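Local coordinates for protein dermonecrotic toxin (Pasteurella multocida, PDB 2EBF) that acts as a mitogenic, dermonecrotic toxin that induces bone resorption and is associated with the severe progressive form of atrophic rhinitis in pigs, at residues M357-N360 and E361-K365; V500-S504 and S505-S509; G519-Y523 and L524-A528. One frame throughout, in Å; residues are numbered along the deposited sequence.

Interaction 1. Residues M357-N360 and E361-K365; sequences MSIN and ERIEK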
ATOM      1  N   MET A 357     -32.690  -3.213 -25.894  1.00 37.24           N
ATOM      2  CA  MET A 357     -33.452  -4.155 -25.089  1.00 36.94           C
ATOM      3  C   MET A 357     -34.562  -3.433 -24.340  1.00 35.71           C
ATOM      4  O   MET A 357     -34.412  -2.263 -23.977  1.00 36.02           O
ATOM      5  CB  MET A 357     -32.542  -4.852 -24.073  1.00 36.77           C
ATOM      6  CG  MET A 357     -31.670  -5.948 -24.659  1.00 37.59           C
ATOM      7  SD  MET A 357     -30.544  -6.670 -23.454  1.00 38.92           S
ATOM      8  CE  MET A 357     -29.332  -5.374 -23.304  1.00 37.16           C
ATOM      9  N   SER A 358     -35.668  -4.130 -24.095  1.00 34.60           N
ATOM     10  CA  SER A 358     -36.684  -3.622 -23.181  1.00 33.47           C
ATOM     11  C   SER A 358     -36.084  -3.521 -21.783  1.00 32.72           C
ATOM     12  O   SER A 358     -35.009  -4.073 -21.519  1.00 32.54           O
ATOM     13  CB  SER A 358     -37.901  -4.541 -23.156  1.00 33.40           C
ATOM     14  OG  SER A 358     -37.582  -5.772 -22.542  1.00 33.52           O
ATOM     15  N   ILE A 359     -36.772  -2.815 -20.890  1.00 31.94           N
ATOM     16  CA  ILE A 359     -36.329  -2.715 -19.501  1.00 31.21           C
ATOM     17  C   ILE A 359     -36.203  -4.122 -18.917  1.00 30.69           C
ATOM     18  O   ILE A 359     -35.175  -4.460 -18.334  1.00 30.28           O
ATOM     19  CB  ILE A 359     -37.270  -1.795 -18.659  1.00 31.45           C
ATOM     20  CG1 ILE A 359     -36.987  -0.325 -18.994  1.00 31.82           C
ATOM     21  CG2 ILE A 359     -37.109  -2.041 -17.157  1.00 30.76           C
ATOM     22  CD1 ILE A 359     -38.180   0.581 -18.822  1.00 32.64           C
ATOM     23  N   ASN A 360     -37.224  -4.954 -19.129  1.00 29.97           N
ATOM     24  CA  ASN A 360     -37.220  -6.311 -18.581  1.00 29.63           C
ATOM     25  C   ASN A 360     -36.145  -7.230 -19.154  1.00 29.77           C
ATOM     26  O   ASN A 360     -35.604  -8.066 -18.435  1.00 29.72           O
ATOM     27  CB  ASN A 360     -38.619  -6.939 -18.654  1.00 29.20           C
ATOM     28  CG  ASN A 360     -39.600  -6.237 -17.731  1.00 28.28           C
ATOM     29  OD1 ASN A 360     -39.187  -5.448 -16.875  1.00 26.54           O
ATOM     30  ND2 ASN A 360     -40.893  -6.497 -17.905  1.00 27.00           N
ATOM     31  N   GLU A 361     -35.824  -7.058 -20.433  1.00 30.21           N
ATOM     32  CA  GLU A 361     -34.743  -7.815 -21.075  1.00 30.29           C
ATOM     33  C   GLU A 361     -33.393  -7.403 -20.485  1.00 30.14           C
ATOM     34  O   GLU A 361     -32.517  -8.246 -20.244  1.00 30.10           O
ATOM     35  CB  GLU A 361     -34.758  -7.582 -22.581  1.00 30.49           C
ATOM     36  CG  GLU A 361     -35.840  -8.373 -23.290  1.00 32.54           C
ATOM     37  CD  GLU A 361     -36.046  -7.953 -24.738  1.00 34.73           C
ATOM     38  OE1 GLU A 361     -36.730  -8.708 -25.464  1.00 36.13           O
ATOM     39  OE2 GLU A 361     -35.550  -6.878 -25.147  1.00 36.06           O
ATOM     40  N   ARG A 362     -33.240  -6.102 -20.251  1.00 29.80           N
ATOM     41  CA  ARG A 362     -32.061  -5.573 -19.567  1.00 29.83           C
ATOM     42  C   ARG A 362     -31.885  -6.148 -18.166  1.00 29.76           C
ATOM     43  O   ARG A 362     -30.784  -6.540 -17.791  1.00 30.22           O
ATOM     44  CB  ARG A 362     -32.104  -4.054 -19.518  1.00 30.21           C
ATOM     45  CG  ARG A 362     -31.532  -3.406 -20.770  1.00 30.98           C
ATOM     46  CD  ARG A 362     -31.755  -1.922 -20.773  1.00 33.05           C
ATOM     47  NE  ARG A 362     -32.956  -1.555 -21.507  1.00 34.10           N
ATOM     48  CZ  ARG A 362     -33.578  -0.386 -21.392  1.00 35.40           C
ATOM     49  NH1 ARG A 362     -33.127   0.539 -20.561  1.00 36.72           N
ATOM     50  NH2 ARG A 362     -34.673  -0.149 -22.100  1.00 35.54           N
ATOM     51  N   ILE A 363     -32.967  -6.204 -17.395  1.00 29.37           N
ATOM     52  CA  ILE A 363     -32.905  -6.743 -16.038  1.00 29.00           C
ATOM     53  C   ILE A 363     -32.544  -8.227 -16.051  1.00 29.25           C
ATOM     54  O   ILE A 363     -31.749  -8.685 -15.211  1.00 28.78           O
ATOM     55  CB  ILE A 363     -34.231  -6.537 -15.266  1.00 28.87           C
ATOM     56  CG1 ILE A 363     -34.545  -5.038 -15.142  1.00 28.86           C
ATOM     57  CG2 ILE A 363     -34.165  -7.236 -13.900  1.00 28.90           C
ATOM     58  CD1 ILE A 363     -35.956  -4.722 -14.605  1.00 28.68           C
ATOM     59  N   GLU A 364     -33.136  -8.962 -16.996  1.00 29.63           N
ATOM     60  CA  GLU A 364     -32.833 -10.379 -17.200  1.00 31.03           C
ATOM     61  C   GLU A 364     -31.375 -10.601 -17.569  1.00 31.02           C
ATOM     62  O   GLU A 364     -30.740 -11.508 -17.039  1.00 31.60           O
ATOM     63  CB  GLU A 364     -33.736 -10.988 -18.277  1.00 31.36           C
ATOM     64  CG  GLU A 364     -35.144 -11.280 -17.788  1.00 34.43           C
ATOM     65  CD  GLU A 364     -36.164 -11.425 -18.915  1.00 38.88           C
ATOM     66  OE1 GLU A 364     -35.766 -11.522 -20.100  1.00 40.88           O
ATOM     67  OE2 GLU A 364     -37.376 -11.437 -18.609  1.00 40.60           O
ATOM     68  N   LYS A 365     -30.856  -9.772 -18.472  1.00 31.07           N
ATOM     69  CA  LYS A 365     -29.461  -9.870 -18.896  1.00 31.44           C
ATOM     70  C   LYS A 365     -28.497  -9.527 -17.765  1.00 30.99           C
ATOM     71  O   LYS A 365     -27.496 -10.213 -17.596  1.00 31.36           O
ATOM     72  CB  LYS A 365     -29.186  -9.009 -20.131  1.00 31.78           C
ATOM     73  CG  LYS A 365     -27.880  -9.385 -20.864  1.00 34.14           C
ATOM     74  CD  LYS A 365     -27.991  -9.086 -22.349  1.00 38.54           C
ATOM     75  CE  LYS A 365     -26.920  -9.808 -23.155  1.00 41.48           C
ATOM     76  NZ  LYS A 365     -27.293 -11.228 -23.481  1.00 42.46           N
TER
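Met357 lays its side chain across the stems of Glu361 and Arg362 one turn on and of Lys365 a turn beyond. Met357 CB sits 3.7 Å from Arg362 CG. The methionine chain bends at its last torsion (chi3 -75°), which turns CE back over Arg362 CG. Met357 SD meets CD of Lys365 at 3.7 Å, and these two side chains cross at about a right angle. Arg362 reaches back to the backbone of the same methionine. Its NE and NH2 both donate to Met357 O, NH2 at 2.8 Å, so the guanidinium grips one carbonyl oxygen side-on with two nitrogens. That oxygen lies near the guanidinium plane, while NE stands well above the carbonyl plane. A weak bond from NE to Ser358 O adds to the hold. Ile359 CG1 lies over one guanidinium face, 3.9 Å from Arg362 NH2, and Phe354 makes a cation-pi contact with the same group.

Helix 359-370 begins here, with Ser358 as its N-cap. Ser358 and Glu361 form a capping box. Ser358 OG accepts from Glu361 N at 3.0 Å. In return, Ser358 N donates to Glu361 OE2 at 2.9 Å, with a fairly straight N-H...O angle of 162°. The carboxylate is met from above its plane. The serine hydroxyl sits between its own backbone N and carbonyl carbon (chi1 69°), which directs it to the Glu361 amide. Ile359 CG2 packs on Ile363 CD1 at 3.9 Å. Ile363 also touches Thr391 and Phe392 of helix 389-394, and Trp537 of strand 537-539 lies against both Ile363 and Arg362.

Interaction 2. Residues V500-S504 and S505-S509; sequences VFADS and SLLNS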
ATOM      1  N   VAL A 500     -25.256  -2.696  -7.284  1.00 28.05           N
ATOM      2  CA  VAL A 500     -24.458  -1.749  -6.502  1.00 28.31           C
ATOM      3  C   VAL A 500     -24.844  -0.323  -6.854  1.00 28.28           C
ATOM      4  O   VAL A 500     -25.052  -0.004  -8.027  1.00 28.43           O
ATOM      5  CB  VAL A 500     -22.924  -1.895  -6.749  1.00 28.53           C
ATOM      6  CG1 VAL A 500     -22.109  -1.169  -5.653  1.00 28.35           C
ATOM      7  CG2 VAL A 500     -22.516  -3.323  -6.802  1.00 30.51           C
ATOM      8  N   PHE A 501     -24.924   0.528  -5.833  1.00 27.94           N
ATOM      9  CA  PHE A 501     -25.124   1.959  -6.023  1.00 28.41           C
ATOM     10  C   PHE A 501     -23.886   2.704  -5.556  1.00 28.49           C
ATOM     11  O   PHE A 501     -23.461   2.556  -4.409  1.00 28.41           O
ATOM     12  CB  PHE A 501     -26.353   2.443  -5.248  1.00 27.88           C
ATOM     13  CG  PHE A 501     -27.642   1.881  -5.760  1.00 27.67           C
ATOM     14  CD1 PHE A 501     -28.355   2.548  -6.760  1.00 26.92           C
ATOM     15  CD2 PHE A 501     -28.144   0.679  -5.255  1.00 26.70           C
ATOM     16  CE1 PHE A 501     -29.545   2.036  -7.246  1.00 27.16           C
ATOM     17  CE2 PHE A 501     -29.345   0.152  -5.729  1.00 27.18           C
ATOM     18  CZ  PHE A 501     -30.049   0.823  -6.728  1.00 27.62           C
ATOM     19  N   ALA A 502     -23.322   3.515  -6.444  1.00 29.43           N
ATOM     20  CA  ALA A 502     -22.066   4.197  -6.159  1.00 30.57           C
ATOM     21  C   ALA A 502     -21.916   5.481  -6.953  1.00 31.72           C
ATOM     22  O   ALA A 502     -22.487   5.621  -8.037  1.00 31.81           O
ATOM     23  CB  ALA A 502     -20.882   3.265  -6.439  1.00 30.08           C
ATOM     24  N   ASP A 503     -21.142   6.409  -6.394  1.00 33.05           N
ATOM     25  CA  ASP A 503     -20.798   7.669  -7.034  1.00 34.75           C
ATOM     26  C   ASP A 503     -20.105   7.383  -8.373  1.00 35.28           C
ATOM     27  O   ASP A 503     -19.394   6.382  -8.515  1.00 34.90           O
ATOM     28  CB  ASP A 503     -19.906   8.471  -6.069  1.00 35.49           C
ATOM     29  CG  ASP A 503     -19.653   9.884  -6.532  1.00 38.20           C
ATOM     30  OD1 ASP A 503     -18.695  10.083  -7.311  1.00 41.00           O
ATOM     31  OD2 ASP A 503     -20.386  10.801  -6.093  1.00 41.01           O
ATOM     32  N   SER A 504     -20.335   8.228  -9.379  1.00 36.05           N
ATOM     33  CA  SER A 504     -19.750   7.973 -10.708  1.00 36.67           C
ATOM     34  C   SER A 504     -18.222   7.845 -10.707  1.00 36.20           C
ATOM     35  O   SER A 504     -17.658   7.056 -11.468  1.00 37.23           O
ATOM     36  CB  SER A 504     -20.217   9.019 -11.719  1.00 37.22           C
ATOM     37  OG  SER A 504     -21.559   8.737 -12.111  1.00 39.63           O
ATOM     38  N   SER A 505     -17.566   8.591  -9.824  1.00 35.56           N
ATOM     39  CA  SER A 505     -16.112   8.491  -9.622  1.00 34.78           C
ATOM     40  C   SER A 505     -15.623   7.108  -9.151  1.00 33.84           C
ATOM     41  O   SER A 505     -14.424   6.801  -9.224  1.00 33.64           O
ATOM     42  CB  SER A 505     -15.655   9.561  -8.633  1.00 34.79           C
ATOM     43  OG  SER A 505     -16.184   9.319  -7.342  1.00 36.20           O
ATOM     44  N   LEU A 506     -16.537   6.280  -8.654  1.00 31.91           N
ATOM     45  CA  LEU A 506     -16.161   4.944  -8.192  1.00 30.47           C
ATOM     46  C   LEU A 506     -16.471   3.894  -9.253  1.00 30.11           C
ATOM     47  O   LEU A 506     -15.797   2.870  -9.338  1.00 30.03           O
ATOM     48  CB  LEU A 506     -16.880   4.601  -6.876  1.00 30.04           C
ATOM     49  CG  LEU A 506     -16.720   5.590  -5.709  1.00 29.71           C
ATOM     50  CD1 LEU A 506     -17.583   5.165  -4.529  1.00 28.39           C
ATOM     51  CD2 LEU A 506     -15.241   5.740  -5.279  1.00 29.97           C
ATOM     52  N   LEU A 507     -17.491   4.175 -10.057  1.00 29.68           N
ATOM     53  CA  LEU A 507     -18.056   3.221 -11.012  1.00 29.32           C
ATOM     54  C   LEU A 507     -17.092   2.800 -12.106  1.00 28.86           C
ATOM     55  O   LEU A 507     -16.808   1.612 -12.257  1.00 28.74           O
ATOM     56  CB  LEU A 507     -19.313   3.817 -11.656  1.00 29.42           C
ATOM     57  CG  LEU A 507     -20.515   4.064 -10.738  1.00 31.45           C
ATOM     58  CD1 LEU A 507     -21.618   4.805 -11.472  1.00 31.91           C
ATOM     59  CD2 LEU A 507     -21.030   2.745 -10.222  1.00 31.08           C
ATOM     60  N   ASN A 508     -16.627   3.786 -12.878  1.00 27.97           N
ATOM     61  CA  ASN A 508     -15.720   3.582 -14.009  1.00 27.88           C
ATOM     62  C   ASN A 508     -14.301   4.056 -13.697  1.00 27.62           C
ATOM     63  O   ASN A 508     -13.993   4.373 -12.543  1.00 27.83           O
ATOM     64  CB  ASN A 508     -16.271   4.294 -15.255  1.00 27.54           C
ATOM     65  CG  ASN A 508     -17.458   3.554 -15.868  1.00 27.31           C
ATOM     66  OD1 ASN A 508     -17.401   2.339 -16.099  1.00 27.86           O
ATOM     67  ND2 ASN A 508     -18.538   4.284 -16.131  1.00 28.74           N
ATOM     68  N   SER A 509     -13.442   4.105 -14.714  1.00 27.69           N
ATOM     69  CA  SER A 509     -12.022   4.378 -14.496  1.00 27.78           C
ATOM     70  C   SER A 509     -11.767   5.803 -14.054  1.00 27.53           C
ATOM     71  O   SER A 509     -12.561   6.702 -14.337  1.00 28.16           O
ATOM     72  CB  SER A 509     -11.178   4.033 -15.730  1.00 27.48           C
ATOM     73  OG  SER A 509     -11.315   2.659 -16.068  1.00 27.57           O
TER
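Asp503 OD1 takes two bonds from Ser505, one from the hydroxyl OG at 2.6 Å and one from the backbone N at 3.1 Å. The two donors come from opposite faces of the carboxylate plane, both on the anti side of the oxygen. Asp503 reaches them with CG anti to its backbone N (chi1 -171°). Its carbonyl oxygen also has two donors. Leu506 N donates to Asp503 O at 2.9 Å from above the carbonyl plane. Leu507 N donates to Asp503 O at 3.3 Å, in that plane.

Asp503 is the N-cap of the short helix 504-507, its OD1 accepting from Ser505 N. The helix follows strand 498-502 after Asp503 alone. The apolar side of this strand-to-helix turn is made by Ala502. Its CB meets Leu507 CD2 at 3.8 Å and Leu506 CB at 4.2 Å. Leu507 also places CD1 3.6 Å from Ala502 O.

Further out, Leu506 packs on Lys480 and Ile483 of helix 473-490, and Leu507 on Ala528 of strand 528-531. Asn508, where the helical conformation ends, is held by polar partners: OD1 accepts from Gln522 NE2, and ND2 donates to Leu540 O. Its backbone N is buried and has no partner in the model.

Interaction 3. Residues G519-Y523 and L524-A528; sequences GLVQY and LKIPA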
ATOM      1  N   GLY A 519     -12.555   1.064 -12.457  1.00 28.49           N
ATOM      2  CA  GLY A 519     -13.676   1.312 -11.569  1.00 29.01           C
ATOM      3  C   GLY A 519     -14.222   0.023 -10.993  1.00 28.52           C
ATOM      4  O   GLY A 519     -13.776  -1.072 -11.363  1.00 29.43           O
ATOM      5  N   LEU A 520     -15.205   0.141 -10.107  1.00 28.33           N
ATOM      6  CA  LEU A 520     -15.836  -1.039  -9.490  1.00 28.28           C
ATOM      7  C   LEU A 520     -16.341  -1.984 -10.560  1.00 28.31           C
ATOM      8  O   LEU A 520     -16.294  -3.208 -10.420  1.00 27.97           O
ATOM      9  CB  LEU A 520     -17.044  -0.622  -8.651  1.00 28.69           C
ATOM     10  CG  LEU A 520     -16.915   0.003  -7.274  1.00 30.01           C
ATOM     11  CD1 LEU A 520     -18.131   0.884  -7.032  1.00 31.26           C
ATOM     12  CD2 LEU A 520     -16.797  -1.077  -6.187  1.00 32.17           C
ATOM     13  N   VAL A 521     -16.825  -1.377 -11.637  1.00 27.92           N
ATOM     14  CA  VAL A 521     -17.555  -2.047 -12.686  1.00 28.23           C
ATOM     15  C   VAL A 521     -16.594  -2.879 -13.541  1.00 28.65           C
ATOM     16  O   VAL A 521     -16.901  -4.018 -13.917  1.00 28.29           O
ATOM     17  CB  VAL A 521     -18.376  -0.946 -13.407  1.00 28.48           C
ATOM     18  CG1 VAL A 521     -18.214  -0.900 -14.900  1.00 28.59           C
ATOM     19  CG2 VAL A 521     -19.787  -0.928 -12.909  1.00 27.58           C
ATOM     20  N   GLN A 522     -15.406  -2.331 -13.796  1.00 28.96           N
ATOM     21  CA  GLN A 522     -14.347  -3.100 -14.463  1.00 29.09           C
ATOM     22  C   GLN A 522     -13.869  -4.265 -13.613  1.00 29.42           C
ATOM     23  O   GLN A 522     -13.766  -5.391 -14.103  1.00 29.63           O
ATOM     24  CB  GLN A 522     -13.182  -2.199 -14.860  1.00 28.84           C
ATOM     25  CG  GLN A 522     -13.508  -1.297 -16.027  1.00 28.35           C
ATOM     26  CD  GLN A 522     -14.411  -0.146 -15.648  1.00 27.29           C
ATOM     27  OE1 GLN A 522     -14.244   0.462 -14.592  1.00 28.09           O
ATOM     28  NE2 GLN A 522     -15.360   0.178 -16.522  1.00 26.22           N
ATOM     29  N   TYR A 523     -13.572  -4.007 -12.343  1.00 29.79           N
ATOM     30  CA  TYR A 523     -13.144  -5.088 -11.462  1.00 30.45           C
ATOM     31  C   TYR A 523     -14.211  -6.155 -11.286  1.00 30.82           C
ATOM     32  O   TYR A 523     -13.881  -7.332 -11.220  1.00 31.09           O
ATOM     33  CB  TYR A 523     -12.693  -4.563 -10.104  1.00 30.92           C
ATOM     34  CG  TYR A 523     -11.294  -3.993 -10.094  1.00 31.77           C
ATOM     35  CD1 TYR A 523     -10.170  -4.830 -10.149  1.00 32.26           C
ATOM     36  CD2 TYR A 523     -11.090  -2.622 -10.000  1.00 31.50           C
ATOM     37  CE1 TYR A 523      -8.874  -4.304 -10.128  1.00 32.59           C
ATOM     38  CE2 TYR A 523      -9.797  -2.086  -9.970  1.00 32.86           C
ATOM     39  CZ  TYR A 523      -8.700  -2.930 -10.033  1.00 33.56           C
ATOM     40  OH  TYR A 523      -7.427  -2.393 -10.007  1.00 34.42           O
ATOM     41  N   LEU A 524     -15.483  -5.755 -11.234  1.00 30.79           N
ATOM     42  CA  LEU A 524     -16.574  -6.710 -10.986  1.00 31.48           C
ATOM     43  C   LEU A 524     -17.149  -7.330 -12.266  1.00 31.76           C
ATOM     44  O   LEU A 524     -18.026  -8.200 -12.202  1.00 31.85           O
ATOM     45  CB  LEU A 524     -17.690  -6.075 -10.141  1.00 31.42           C
ATOM     46  CG  LEU A 524     -17.350  -5.675  -8.694  1.00 33.15           C
ATOM     47  CD1 LEU A 524     -18.541  -4.962  -8.039  1.00 33.66           C
ATOM     48  CD2 LEU A 524     -16.919  -6.896  -7.840  1.00 31.64           C
ATOM     49  N   LYS A 525     -16.647  -6.892 -13.419  1.00 31.81           N
ATOM     50  CA  LYS A 525     -17.056  -7.447 -14.716  1.00 31.95           C
ATOM     51  C   LYS A 525     -18.548  -7.196 -15.002  1.00 30.90           C
ATOM     52  O   LYS A 525     -19.250  -8.073 -15.511  1.00 30.94           O
ATOM     53  CB  LYS A 525     -16.750  -8.952 -14.813  1.00 32.87           C
ATOM     54  CG  LYS A 525     -15.315  -9.387 -14.448  1.00 36.08           C
ATOM     55  CD  LYS A 525     -15.208 -10.014 -13.053  1.00 41.71           C
ATOM     56  CE  LYS A 525     -15.921 -11.355 -12.962  1.00 45.16           C
ATOM     57  NZ  LYS A 525     -15.892 -11.921 -11.574  1.00 47.55           N
ATOM     58  N   ILE A 526     -19.025  -6.004 -14.663  1.00 29.31           N
ATOM     59  CA  ILE A 526     -20.437  -5.638 -14.857  1.00 28.45           C
ATOM     60  C   ILE A 526     -20.524  -4.286 -15.565  1.00 28.01           C
ATOM     61  O   ILE A 526     -19.517  -3.605 -15.680  1.00 28.04           O
ATOM     62  CB  ILE A 526     -21.206  -5.603 -13.510  1.00 28.31           C
ATOM     63  CG1 ILE A 526     -20.584  -4.569 -12.547  1.00 28.21           C
ATOM     64  CG2 ILE A 526     -21.259  -7.020 -12.909  1.00 27.73           C
ATOM     65  CD1 ILE A 526     -21.323  -4.412 -11.215  1.00 28.11           C
ATOM     66  N   PRO A 527     -21.717  -3.910 -16.072  1.00 27.75           N
ATOM     67  CA  PRO A 527     -21.860  -2.554 -16.618  1.00 27.67           C
ATOM     68  C   PRO A 527     -22.252  -1.504 -15.569  1.00 27.47           C
ATOM     69  O   PRO A 527     -22.980  -1.819 -14.618  1.00 27.35           O
ATOM     70  CB  PRO A 527     -22.989  -2.718 -17.640  1.00 27.42           C
ATOM     71  CG  PRO A 527     -23.875  -3.824 -17.050  1.00 27.70           C
ATOM     72  CD  PRO A 527     -22.955  -4.707 -16.215  1.00 27.89           C
ATOM     73  N   ALA A 528     -21.770  -0.273 -15.739  1.00 27.76           N
ATOM     74  CA  ALA A 528     -22.297   0.870 -14.976  1.00 28.16           C
ATOM     75  C   ALA A 528     -23.433   1.551 -15.725  1.00 28.53           C
ATOM     76  O   ALA A 528     -23.392   1.695 -16.956  1.00 28.42           O
ATOM     77  CB  ALA A 528     -21.213   1.872 -14.662  1.00 28.26           C
TER
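The short helix 520-524 ends in a Schellman motif: Lys525 has positive phi (63°), and Ile526 N donates to Val521 O at 3.0 Å, with an N-H...O angle of 165°. Leu524 N bonds Leu520 O at 2.8 Å inside the last turn. Lys525 N makes a weak bond to Gln522 O.

Val521 carries the side-chain contact. Its CG2 touches Ile526 CG1 at 3.7 Å and Ala528 CB at 3.6 Å, so one methyl touches two residues of the chain that runs back past the helix. The rotamer of Val521 lies away from the usual staggered values and is doubtful, as is the very close approach of its CG1 to Ile526 O. Ile526 holds CG1 between its backbone N and carbonyl carbon (chi1 60°), and this brings that branch against the valine. At the start of the helix, Gln522 OE1 accepts from Gly519 N at 2.8 Å, in the plane of the amide carbonyl.

On the helix, Leu520 packs on Ile484 and Ala487 of helix 473-490. Trp341 NE1 bonds Ile526 O. The chain then enters strand 528-531 of the mixed sheet. The hydrogen bonds spanning the helix end are all backbone bonds, while the side-chain contacts are apolar. This is consistent with a helix end held mainly by backbone hydrogen bonds, with Val521 CG2 adding apolar packing.

Overall arrangement
All three contacts lie in the C2 domain of the C-terminal fragment. Interactions 2 and 3 are neighbours, with centres 9 Å apart. They are joined by a backbone pair, Leu506 O and Leu520 N 2.9 Å apart, a probable hydrogen bond, and by the side chains of Asn508 and Gln522. Strand 498-502, which leads into interaction 2, and strand 528-531, which follows interaction 3, belong to one mixed sheet, with strand 372-376 between them. Interaction 1 stands apart, with its centre about 18 Å from that of interaction 3 and nearest atoms about 7 Å apart. None of the three includes a residue of the glycan pockets or of the phosphonate pocket at Gly624 to Ser628.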